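Local coordinates for protein monovalent Na+/H+ antiporter subunit D (Dietzia sp. DQ12-45-1b, PDB 7D3U) that forms a membrane subunit of the Mrp sodium/proton antiporter complex, related to the antiporter-like subunits of complex I, and probably takes part in ion translocation, at residues M1-L9 with W52-V63; I193-S201 with R259-R270. One frame throughout, in Å; residues are numbered along the deposited sequence.

Interaction 1 (M1-L9 with W52-V63); sequences MTLESALTL and WVSDGSVVVHQV. With LMT (dodecyl-beta-D-maltoside), chain I.
T8 and S5, which both lie against H61, are joined by a bond from T8 OG1 to S5 O of 2.7 Å, nearly in line with the carbonyl (163° at the oxygen). To make it, OG1 sits between the backbone N and the carbonyl carbon of T8 (chi1 44°), and this rotation carries the methyl CG2 to the edge of the H61 imidazole, 3.7 Å from ND1 and in the plane of the ring; the same methyl also meets V63 CG2. One face of that imidazole is covered by backbone. S5 CA stands above it, 3.5 Å from the ring centroid in a CH-pi contact, and E4 O lies over the same face toward the rim while accepting a hydrogen bond from the backbone N-H of L7. The 3-10 turn 5-7 that leads into helix 9-23 is thus laid across strand 59-62, half of a beta hairpin with strand 73-76. This hairpin, with the C-terminal helix 566-572 beside it, is consistent with the hairpin-and-helix element of complex I antiporter-like subunits. F869, F874 and S873 of subunit A close over S5, T8 and H61. At the other end W52 is sandwiched: L3 CD1 sits over one face, 3.7 Å from the centroid of the six-membered ring, sharing it with the maltoside C2', whereas V59 CG2 covers the opposite face. E4 CG comes in at the indole edge, 3.8 Å from W52 CH2, and is equally near V59 CG1, which also packs against L7 CD2.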
loop_
_atom_site.group_PDB
_atom_site.type_symbol
_atom_site.label_atom_id
_atom_site.label_comp_id
_atom_site.label_asym_id
_atom_site.label_seq_id
_atom_site.Cartn_x
_atom_site.Cartn_y
_atom_site.Cartn_z
ATOM N N MET A 1 18.424 -4.827 32.486
ATOM C CA MET A 1 18.896 -3.962 31.411
ATOM C C MET A 1 20.327 -4.308 31.011
ATOM O O MET A 1 21.216 -4.386 31.857
ATOM C CB MET A 1 18.809 -2.495 31.831
ATOM C CG MET A 1 17.429 -1.885 31.678
ATOM S SD MET A 1 17.045 -1.444 29.973
ATOM C CE MET A 1 18.379 -0.308 29.604
ATOM N N THR A 2 20.538 -4.517 29.708
ATOM C CA THR A 2 21.867 -4.816 29.190
ATOM C C THR A 2 22.159 -4.047 27.907
ATOM O O THR A 2 23.059 -4.439 27.153
ATOM C CB THR A 2 22.018 -6.328 28.941
ATOM O OG1 THR A 2 21.030 -6.761 28.002
ATOM C CG2 THR A 2 21.675 -7.112 30.199
ATOM N N LEU A 3 21.388 -2.993 27.628
ATOM C CA LEU A 3 21.512 -2.125 26.457
ATOM C C LEU A 3 21.022 -2.860 25.215
ATOM O O LEU A 3 20.828 -2.253 24.158
ATOM C CB LEU A 3 22.955 -1.624 26.302
ATOM C CG LEU A 3 23.292 -0.397 25.444
ATOM C CD1 LEU A 3 23.371 -0.696 23.962
ATOM C CD2 LEU A 3 22.282 0.709 25.704
ATOM N N GLU A 4 20.756 -4.160 25.353
ATOM C CA GLU A 4 20.000 -4.913 24.365
ATOM C C GLU A 4 18.595 -5.236 24.836
ATOM O O GLU A 4 17.713 -5.439 24.000
ATOM C CB GLU A 4 20.716 -6.221 24.006
ATOM C CG GLU A 4 22.162 -6.047 23.603
ATOM C CD GLU A 4 22.917 -7.357 23.583
ATOM O OE1 GLU A 4 22.372 -8.365 24.078
ATOM O OE2 GLU A 4 24.055 -7.379 23.071
ATOM N N SER A 5 18.374 -5.300 26.149
ATOM C CA SER A 5 17.013 -5.352 26.663
ATOM C C SER A 5 16.250 -4.086 26.303
ATOM O O SER A 5 15.021 -4.112 26.190
ATOM C CB SER A 5 17.031 -5.555 28.176
ATOM O OG SER A 5 17.973 -6.549 28.542
ATOM N N ALA A 6 16.963 -2.977 26.114
ATOM C CA ALA A 6 16.353 -1.726 25.691
ATOM C C ALA A 6 16.005 -1.711 24.210
ATOM O O ALA A 6 15.467 -0.711 23.729
ATOM C CB ALA A 6 17.280 -0.552 26.013
ATOM N N LEU A 7 16.296 -2.790 23.481
ATOM C CA LEU A 7 15.873 -2.875 22.088
ATOM C C LEU A 7 14.360 -2.960 21.976
ATOM O O LEU A 7 13.783 -2.483 20.993
ATOM C CB LEU A 7 16.522 -4.082 21.415
ATOM C CG LEU A 7 16.837 -3.970 19.928
ATOM C CD1 LEU A 7 17.343 -2.582 19.601
ATOM C CD2 LEU A 7 17.864 -5.012 19.545
ATOM N N THR A 8 13.703 -3.564 22.967
ATOM C CA THR A 8 12.251 -3.650 22.977
ATOM C C THR A 8 11.583 -2.309 23.236
ATOM O O THR A 8 10.372 -2.192 23.022
ATOM C CB THR A 8 11.795 -4.658 24.029
ATOM O OG1 THR A 8 12.537 -4.450 25.236
ATOM C CG2 THR A 8 12.030 -6.072 23.541
ATOM N N LEU A 9 12.332 -1.299 23.681
ATOM C CA LEU A 9 11.746 0.012 23.919
ATOM C C LEU A 9 11.315 0.703 22.634
ATOM O O LEU A 9 10.637 1.732 22.704
ATOM C CB LEU A 9 12.729 0.898 24.681
ATOM C CG LEU A 9 12.974 0.506 26.138
ATOM C CD1 LEU A 9 13.677 1.624 26.882
ATOM C CD2 LEU A 9 11.669 0.150 26.820
ATOM N N TRP A 52 25.786 1.378 16.054
ATOM C CA TRP A 52 25.944 0.170 16.852
ATOM C C TRP A 52 26.156 -1.063 15.988
ATOM O O TRP A 52 26.876 -1.982 16.392
ATOM C CB TRP A 52 24.711 -0.010 17.735
ATOM C CG TRP A 52 24.845 -1.014 18.822
ATOM C CD1 TRP A 52 25.986 -1.623 19.245
ATOM C CD2 TRP A 52 23.789 -1.528 19.636
ATOM N NE1 TRP A 52 25.705 -2.489 20.274
ATOM C CE2 TRP A 52 24.361 -2.447 20.531
ATOM C CE3 TRP A 52 22.412 -1.299 19.692
ATOM C CZ2 TRP A 52 23.607 -3.138 21.470
ATOM C CZ3 TRP A 52 21.667 -1.982 20.624
ATOM C CH2 TRP A 52 22.263 -2.891 21.500
ATOM N N VAL A 53 25.550 -1.103 14.806
ATOM C CA VAL A 53 25.626 -2.260 13.928
ATOM C C VAL A 53 26.243 -1.899 12.579
ATOM O O VAL A 53 25.973 -2.550 11.581
ATOM C CB VAL A 53 24.240 -2.904 13.751
ATOM C CG1 VAL A 53 23.804 -3.550 15.044
ATOM C CG2 VAL A 53 23.238 -1.856 13.326
ATOM N N SER A 54 27.069 -0.858 12.543
ATOM C CA SER A 54 27.734 -0.473 11.307
ATOM C C SER A 54 28.905 -1.378 10.960
ATOM O O SER A 54 29.430 -1.284 9.848
ATOM C CB SER A 54 28.214 0.974 11.402
ATOM O OG SER A 54 28.656 1.272 12.713
ATOM N N ASP A 55 29.327 -2.244 11.881
ATOM C CA ASP A 55 30.422 -3.175 11.645
ATOM C C ASP A 55 29.925 -4.570 11.290
ATOM O O ASP A 55 30.576 -5.566 11.624
ATOM C CB ASP A 55 31.339 -3.228 12.866
ATOM C CG ASP A 55 30.583 -3.511 14.147
ATOM O OD1 ASP A 55 29.340 -3.605 14.097
ATOM O OD2 ASP A 55 31.229 -3.635 15.207
ATOM N N GLY A 56 28.777 -4.664 10.622
ATOM C CA GLY A 56 28.212 -5.942 10.250
ATOM C C GLY A 56 27.711 -6.787 11.398
ATOM O O GLY A 56 27.216 -7.893 11.157
ATOM N N SER A 57 27.825 -6.310 12.635
ATOM C CA SER A 57 27.334 -7.053 13.781
ATOM C C SER A 57 25.813 -7.179 13.721
ATOM O O SER A 57 25.131 -6.510 12.943
ATOM C CB SER A 57 27.758 -6.371 15.079
ATOM O OG SER A 57 27.062 -6.913 16.186
ATOM N N VAL A 58 25.283 -8.059 14.565
ATOM C CA VAL A 58 23.851 -8.308 14.661
ATOM C C VAL A 58 23.507 -8.368 16.140
ATOM O O VAL A 58 23.952 -9.279 16.847
ATOM C CB VAL A 58 23.434 -9.603 13.953
ATOM C CG1 VAL A 58 21.977 -9.907 14.232
ATOM C CG2 VAL A 58 23.685 -9.503 12.462
ATOM N N VAL A 59 22.725 -7.403 16.610
ATOM C CA VAL A 59 22.302 -7.359 18.004
ATOM C C VAL A 59 20.968 -8.083 18.122
ATOM O O VAL A 59 19.984 -7.692 17.488
ATOM C CB VAL A 59 22.192 -5.915 18.506
ATOM C CG1 VAL A 59 21.509 -5.886 19.856
ATOM C CG2 VAL A 59 23.568 -5.286 18.585
ATOM N N VAL A 60 20.934 -9.132 18.937
ATOM C CA VAL A 60 19.755 -9.974 19.088
ATOM C C VAL A 60 19.382 -10.025 20.559
ATOM O O VAL A 60 20.220 -10.352 21.405
ATOM C CB VAL A 60 19.997 -11.394 18.547
ATOM C CG1 VAL A 60 18.906 -12.333 19.020
ATOM C CG2 VAL A 60 20.068 -11.369 17.037
ATOM N N HIS A 61 18.128 -9.707 20.860
ATOM C CA HIS A 61 17.608 -9.744 22.219
ATOM C C HIS A 61 16.466 -10.745 22.284
ATOM O O HIS A 61 15.438 -10.559 21.628
ATOM C CB HIS A 61 17.132 -8.363 22.662
ATOM C CG HIS A 61 16.500 -8.354 24.016
ATOM N ND1 HIS A 61 15.253 -7.819 24.251
ATOM C CD2 HIS A 61 16.941 -8.820 25.206
ATOM C CE1 HIS A 61 14.954 -7.954 25.529
ATOM N NE2 HIS A 61 15.961 -8.558 26.132
ATOM N N GLN A 62 16.647 -11.807 23.061
ATOM C CA GLN A 62 15.596 -12.801 23.251
ATOM C C GLN A 62 14.579 -12.225 24.225
ATOM O O GLN A 62 14.821 -12.173 25.432
ATOM C CB GLN A 62 16.179 -14.113 23.761
ATOM C CG GLN A 62 17.398 -14.579 22.995
ATOM C CD GLN A 62 17.057 -15.085 21.610
ATOM O OE1 GLN A 62 15.906 -15.404 21.318
ATOM N NE2 GLN A 62 18.060 -15.162 20.746
ATOM N N VAL A 63 13.442 -11.770 23.693
ATOM C CA VAL A 63 12.410 -11.166 24.526
ATOM C C VAL A 63 12.006 -12.138 25.621
ATOM O O VAL A 63 11.742 -13.318 25.359
ATOM C CB VAL A 63 11.207 -10.753 23.667
ATOM C CG1 VAL A 63 10.048 -10.331 24.546
ATOM C CG2 VAL A 63 11.595 -9.632 22.727
HETATM C C1B LMT I . 29.699 -0.017 20.546
HETATM C C2B LMT I . 30.409 -0.569 21.791
HETATM C C3B LMT I . 31.119 -1.899 21.468
HETATM C C4B LMT I . 31.973 -1.800 20.173
HETATM C C5B LMT I . 31.163 -1.096 19.061
HETATM C C6B LMT I . 30.115 -2.037 18.474
HETATM O O1B LMT I . 29.136 1.214 20.852
HETATM O O2B LMT I . 31.315 0.378 22.193
HETATM O O3B LMT I . 30.245 -2.958 21.455
HETATM O "O4'" LMT I . 33.130 -1.090 20.411
HETATM O O5B LMT I . 30.584 0.114 19.480
HETATM O O6B LMT I . 30.371 -2.256 17.146
HETATM C "C1'" LMT I . 25.316 2.890 21.070
HETATM C "C2'" LMT I . 25.562 1.630 21.940
HETATM C "C3'" LMT I . 27.058 1.219 22.023
HETATM C "C4'" LMT I . 27.749 1.343 20.662
HETATM C "C5'" LMT I . 27.447 2.785 20.241
HETATM C "C6'" LMT I . 28.305 3.319 19.126
HETATM O "O1'" LMT I . 24.024 2.897 20.635
HETATM O "O2'" LMT I . 25.149 1.914 23.215
HETATM O "O3'" LMT I . 27.171 -0.056 22.491
HETATM O "O5'" LMT I . 26.102 2.866 19.893
HETATM O "O6'" LMT I . 28.796 2.229 18.464
HETATM C C1 LMT I . 23.100 3.507 21.503
HETATM C C2 LMT I . 21.964 2.536 21.574
HETATM C C3 LMT I . 20.659 3.073 22.056
HETATM C C4 LMT I . 19.683 1.928 22.052
HETATM C C5 LMT I . 18.328 2.416 21.676
HETATM C C6 LMT I . 17.252 1.566 22.254
HETATM C C7 LMT I . 16.307 2.423 23.039
HETATM C C8 LMT I . 15.179 2.826 22.159
HETATM C C9 LMT I . 14.271 3.847 22.758
HETATM C C10 LMT I . 13.061 3.933 21.876
HETATM C C11 LMT I . 12.299 5.193 22.117
HETATM C C12 LMT I . 11.061 5.249 21.291
#

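Interaction 2 (I193-S201 with R259-R270); sequences IAQLHGAAS and RIYAVIFDGDSR. With LMT (dodecyl-beta-D-maltoside), chain R.
The F265 ring takes the methyl of A200 on one face: CB stands 3.6 Å from the ring centroid, 17° off its normal, in a CH-pi contact, while the detergent chain passes obliquely near the ring's far end. Y261 offers one face to C11 of the same detergent. The R270 guanidinium has the maltoside C6' at its edge and S201 CB set obliquely to it; its NH1 is 2.7 Å from D268 OD2, a salt bridge of charge alone, since the oxygen lies well out of the guanidinium plane. With F265 replaced by alanine, the A200 methyl would probably lose the surface it rests on and the detergent tail part of its wall. Toward the start of both segments the packing is aliphatic. I193 has CG1 anti to its carbonyl carbon (chi1 -55°) and spreads two branches: CD1 reaches I260 CD1 at 3.7 Å, and CG2 meets V263 CG1, the two side chains crossing at about a right angle. L196 and I264 instead run side by side, pointing the same way, with their CD1 atoms 3.7 Å apart. Beside that pair the backbones come close, the C-H of I264 CA pointing straight at L196 O (3.3 Å, 179° at the hydrogen). D266, after the helix, has positive phi. The loop 193-201, between helices 157-187 and 204-221, packs against the last part of helix 249-263 and the chain that follows it. T210 of helix 204-221 backs I260, I264 and F265, L129 of helix 129-146 touches all three isoleucines, and Y568 of helix 566-572 lies against V263.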
loop_
_atom_site.group_PDB
_atom_site.type_symbol
_atom_site.label_atom_id
_atom_site.label_comp_id
_atom_site.label_asym_id
_atom_site.label_seq_id
_atom_site.Cartn_x
_atom_site.Cartn_y
_atom_site.Cartn_z
ATOM N N ILE A 193 12.730 -17.378 12.092
ATOM C CA ILE A 193 13.371 -17.219 10.791
ATOM C C ILE A 193 14.793 -17.762 10.821
ATOM O O ILE A 193 15.289 -18.278 9.812
ATOM C CB ILE A 193 13.337 -15.744 10.350
ATOM C CG1 ILE A 193 11.902 -15.221 10.369
ATOM C CG2 ILE A 193 13.908 -15.590 8.957
ATOM C CD1 ILE A 193 11.756 -13.824 9.815
ATOM N N ALA A 194 15.467 -17.677 11.968
ATOM C CA ALA A 194 16.827 -18.194 12.064
ATOM C C ALA A 194 16.850 -19.711 11.929
ATOM O O ALA A 194 17.630 -20.261 11.144
ATOM C CB ALA A 194 17.460 -17.765 13.384
ATOM N N GLN A 195 15.999 -20.406 12.686
ATOM C CA GLN A 195 15.956 -21.862 12.635
ATOM C C GLN A 195 15.500 -22.391 11.284
ATOM O O GLN A 195 15.564 -23.603 11.059
ATOM C CB GLN A 195 15.048 -22.398 13.740
ATOM C CG GLN A 195 15.277 -21.741 15.087
ATOM C CD GLN A 195 15.285 -22.735 16.227
ATOM O OE1 GLN A 195 14.257 -23.316 16.566
ATOM N NE2 GLN A 195 16.451 -22.938 16.825
ATOM N N LEU A 196 15.039 -21.519 10.391
ATOM C CA LEU A 196 14.768 -21.856 8.996
ATOM C C LEU A 196 15.907 -21.402 8.095
ATOM O O LEU A 196 15.679 -20.933 6.979
ATOM C CB LEU A 196 13.448 -21.240 8.549
ATOM C CG LEU A 196 12.220 -21.613 9.376
ATOM C CD1 LEU A 196 11.086 -20.647 9.107
ATOM C CD2 LEU A 196 11.792 -23.033 9.074
ATOM N N HIS A 197 17.145 -21.525 8.586
ATOM C CA HIS A 197 18.310 -20.975 7.899
ATOM C C HIS A 197 18.382 -21.380 6.435
ATOM O O HIS A 197 18.878 -20.614 5.604
ATOM C CB HIS A 197 19.590 -21.414 8.611
ATOM C CG HIS A 197 19.771 -22.900 8.663
ATOM N ND1 HIS A 197 19.048 -23.709 9.514
ATOM C CD2 HIS A 197 20.600 -23.722 7.978
ATOM C CE1 HIS A 197 19.420 -24.966 9.346
ATOM N NE2 HIS A 197 20.361 -25.000 8.421
ATOM N N GLY A 198 17.930 -22.580 6.099
ATOM C CA GLY A 198 17.997 -23.017 4.721
ATOM C C GLY A 198 16.814 -23.856 4.299
ATOM O O GLY A 198 16.863 -24.523 3.263
ATOM N N ALA A 199 15.736 -23.825 5.080
ATOM C CA ALA A 199 14.633 -24.743 4.834
ATOM C C ALA A 199 13.747 -24.249 3.701
ATOM O O ALA A 199 12.524 -24.185 3.843
ATOM C CB ALA A 199 13.808 -24.937 6.105
ATOM N N ALA A 200 14.360 -23.881 2.581
ATOM C CA ALA A 200 13.645 -23.717 1.321
ATOM C C ALA A 200 14.413 -24.246 0.123
ATOM O O ALA A 200 13.807 -24.435 -0.937
ATOM C CB ALA A 200 13.298 -22.245 1.081
ATOM N N SER A 201 15.715 -24.492 0.245
ATOM C CA SER A 201 16.510 -25.129 -0.790
ATOM C C SER A 201 16.818 -26.581 -0.460
ATOM O O SER A 201 17.629 -27.207 -1.149
ATOM C CB SER A 201 17.809 -24.351 -1.004
ATOM O OG SER A 201 17.596 -22.961 -0.834
ATOM N N ARG A 259 14.131 -10.136 3.895
ATOM C CA ARG A 259 14.607 -10.981 4.985
ATOM C C ARG A 259 14.255 -12.443 4.751
ATOM O O ARG A 259 15.085 -13.332 4.976
ATOM C CB ARG A 259 14.027 -10.499 6.313
ATOM C CG ARG A 259 14.525 -11.268 7.516
ATOM C CD ARG A 259 15.932 -10.849 7.876
ATOM N NE ARG A 259 15.954 -9.559 8.554
ATOM C CZ ARG A 259 17.055 -8.850 8.774
ATOM N NH1 ARG A 259 18.230 -9.306 8.365
ATOM N NH2 ARG A 259 16.982 -7.686 9.401
ATOM N N ILE A 260 13.033 -12.716 4.293
ATOM C CA ILE A 260 12.600 -14.095 4.106
ATOM C C ILE A 260 13.397 -14.760 2.994
ATOM O O ILE A 260 13.942 -15.855 3.174
ATOM C CB ILE A 260 11.088 -14.152 3.827
ATOM C CG1 ILE A 260 10.307 -13.774 5.081
ATOM C CG2 ILE A 260 10.690 -15.537 3.380
ATOM C CD1 ILE A 260 10.758 -14.511 6.305
ATOM N N TYR A 261 13.483 -14.117 1.828
ATOM C CA TYR A 261 14.207 -14.739 0.730
ATOM C C TYR A 261 15.705 -14.796 0.981
ATOM O O TYR A 261 16.384 -15.640 0.390
ATOM C CB TYR A 261 13.932 -14.010 -0.583
ATOM C CG TYR A 261 14.382 -14.801 -1.784
ATOM C CD1 TYR A 261 13.594 -15.816 -2.302
ATOM C CD2 TYR A 261 15.604 -14.549 -2.386
ATOM C CE1 TYR A 261 14.005 -16.550 -3.391
ATOM C CE2 TYR A 261 16.023 -15.280 -3.474
ATOM C CZ TYR A 261 15.219 -16.277 -3.974
ATOM O OH TYR A 261 15.633 -17.007 -5.061
ATOM N N ALA A 262 16.241 -13.936 1.848
ATOM C CA ALA A 262 17.669 -13.989 2.121
ATOM C C ALA A 262 18.002 -15.053 3.154
ATOM O O ALA A 262 19.025 -15.735 3.036
ATOM C CB ALA A 262 18.165 -12.624 2.587
ATOM N N VAL A 263 17.159 -15.213 4.171
ATOM C CA VAL A 263 17.436 -16.178 5.227
ATOM C C VAL A 263 16.840 -17.530 4.873
ATOM O O VAL A 263 17.570 -18.511 4.705
ATOM C CB VAL A 263 16.902 -15.685 6.582
ATOM C CG1 VAL A 263 17.139 -16.736 7.641
ATOM C CG2 VAL A 263 17.572 -14.382 6.964
ATOM N N ILE A 264 15.513 -17.594 4.743
ATOM C CA ILE A 264 14.847 -18.878 4.529
ATOM C C ILE A 264 15.281 -19.489 3.203
ATOM O O ILE A 264 15.856 -20.583 3.159
ATOM C CB ILE A 264 13.322 -18.718 4.601
ATOM C CG1 ILE A 264 12.896 -18.362 6.023
ATOM C CG2 ILE A 264 12.638 -19.995 4.164
ATOM C CD1 ILE A 264 11.407 -18.311 6.210
ATOM N N PHE A 265 15.016 -18.787 2.102
ATOM C CA PHE A 265 15.378 -19.299 0.787
ATOM C C PHE A 265 16.879 -19.308 0.547
ATOM O O PHE A 265 17.326 -19.941 -0.415
ATOM C CB PHE A 265 14.693 -18.481 -0.302
ATOM C CG PHE A 265 13.453 -19.118 -0.843
ATOM C CD1 PHE A 265 13.535 -20.162 -1.743
ATOM C CD2 PHE A 265 12.205 -18.672 -0.458
ATOM C CE1 PHE A 265 12.396 -20.750 -2.241
ATOM C CE2 PHE A 265 11.067 -19.256 -0.957
ATOM C CZ PHE A 265 11.162 -20.295 -1.848
ATOM N N ASP A 266 17.657 -18.618 1.380
ATOM C CA ASP A 266 19.114 -18.571 1.280
ATOM C C ASP A 266 19.595 -17.993 -0.046
ATOM O O ASP A 266 20.749 -18.203 -0.430
ATOM C CB ASP A 266 19.729 -19.956 1.499
ATOM C CG ASP A 266 21.070 -19.892 2.189
ATOM O OD1 ASP A 266 21.124 -19.401 3.336
ATOM O OD2 ASP A 266 22.069 -20.332 1.585
ATOM N N GLY A 267 18.741 -17.254 -0.749
ATOM C CA GLY A 267 19.087 -16.770 -2.070
ATOM C C GLY A 267 19.370 -17.927 -3.002
ATOM O O GLY A 267 20.469 -18.038 -3.553
ATOM N N ASP A 268 18.375 -18.798 -3.182
ATOM C CA ASP A 268 18.610 -20.090 -3.813
ATOM C C ASP A 268 19.042 -19.969 -5.266
ATOM O O ASP A 268 19.624 -20.915 -5.807
ATOM C CB ASP A 268 17.353 -20.954 -3.714
ATOM C CG ASP A 268 17.625 -22.414 -4.008
ATOM O OD1 ASP A 268 18.769 -22.862 -3.789
ATOM O OD2 ASP A 268 16.696 -23.117 -4.448
ATOM N N SER A 269 18.753 -18.841 -5.913
ATOM C CA SER A 269 19.144 -18.519 -7.284
ATOM C C SER A 269 18.473 -19.402 -8.325
ATOM O O SER A 269 18.724 -19.217 -9.519
ATOM C CB SER A 269 20.661 -18.589 -7.496
ATOM O OG SER A 269 21.130 -19.913 -7.305
ATOM N N ARG A 270 17.644 -20.362 -7.920
ATOM C CA ARG A 270 16.859 -21.130 -8.877
ATOM C C ARG A 270 15.512 -20.487 -9.152
ATOM O O ARG A 270 14.981 -20.622 -10.259
ATOM C CB ARG A 270 16.646 -22.559 -8.375
ATOM C CG ARG A 270 17.905 -23.248 -7.882
ATOM C CD ARG A 270 17.754 -24.759 -7.920
ATOM N NE ARG A 270 16.524 -25.215 -7.282
ATOM C CZ ARG A 270 16.435 -25.578 -6.008
ATOM N NH1 ARG A 270 17.507 -25.535 -5.229
ATOM N NH2 ARG A 270 15.275 -25.980 -5.508
HETATM C C1B LMT R . 11.918 -30.372 -9.795
HETATM C C2B LMT R . 10.766 -31.044 -10.568
HETATM C C3B LMT R . 11.234 -32.359 -11.217
HETATM C C4B LMT R . 12.771 -32.369 -11.375
HETATM C C5B LMT R . 13.380 -32.238 -9.966
HETATM C C6B LMT R . 14.856 -31.871 -10.066
HETATM O O1B LMT R . 11.396 -29.453 -8.894
HETATM O O2B LMT R . 9.765 -31.281 -9.662
HETATM O O3B LMT R . 10.586 -32.596 -12.400
HETATM O "O4'" LMT R . 13.195 -33.543 -11.955
HETATM O O5B LMT R . 12.695 -31.323 -9.129
HETATM O O6B LMT R . 15.424 -31.860 -8.819
HETATM C "C1'" LMT R . 9.783 -27.075 -7.113
HETATM C "C2'" LMT R . 9.084 -27.895 -8.208
HETATM C "C3'" LMT R . 9.866 -27.740 -9.526
HETATM C "C4'" LMT R . 11.339 -28.105 -9.302
HETATM C "C5'" LMT R . 11.823 -27.232 -8.121
HETATM C "C6'" LMT R . 13.101 -26.482 -8.380
HETATM O "O1'" LMT R . 8.908 -26.190 -6.548
HETATM O "O2'" LMT R . 9.128 -29.213 -7.841
HETATM O "O3'" LMT R . 9.772 -26.463 -9.976
HETATM O "O5'" LMT R . 10.825 -26.335 -7.716
HETATM O "O6'" LMT R . 13.314 -26.546 -9.732
HETATM C C1 LMT R . 9.073 -24.846 -6.920
HETATM C C2 LMT R . 8.791 -24.074 -5.668
HETATM C C3 LMT R . 8.206 -22.716 -5.848
HETATM C C4 LMT R . 9.028 -21.762 -5.027
HETATM C C5 LMT R . 8.680 -20.359 -5.380
HETATM C C6 LMT R . 9.733 -19.395 -4.956
HETATM C C7 LMT R . 9.332 -18.012 -5.361
HETATM C C8 LMT R . 10.396 -17.058 -4.959
HETATM C C9 LMT R . 10.103 -15.644 -5.331
HETATM C C10 LMT R . 11.217 -14.796 -4.790
HETATM C C11 LMT R . 12.067 -14.243 -5.887
HETATM C C12 LMT R . 12.283 -12.778 -5.724
#

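Interaction 1 is the more buried contact and interaction 2 only partly so, although the latter covers more area, 602 against 475 Å². They share no element, and their nearest atoms are about 7 Å apart, but both border helix 566-572: V58 and V60 touch it from 52-63, A194 and H197 from 193-201. D77, beside V58, also forms a salt bridge with R259. In 1-9 with 52-63, backbone and methyl groups pack round a tryptophan and a histidine, the latter next to subunit A; 193-201 with 259-270 relies on branched aliphatic chains at a helix end, meets no other protein chain, and finishes in a charged pair beside a detergent headgroup.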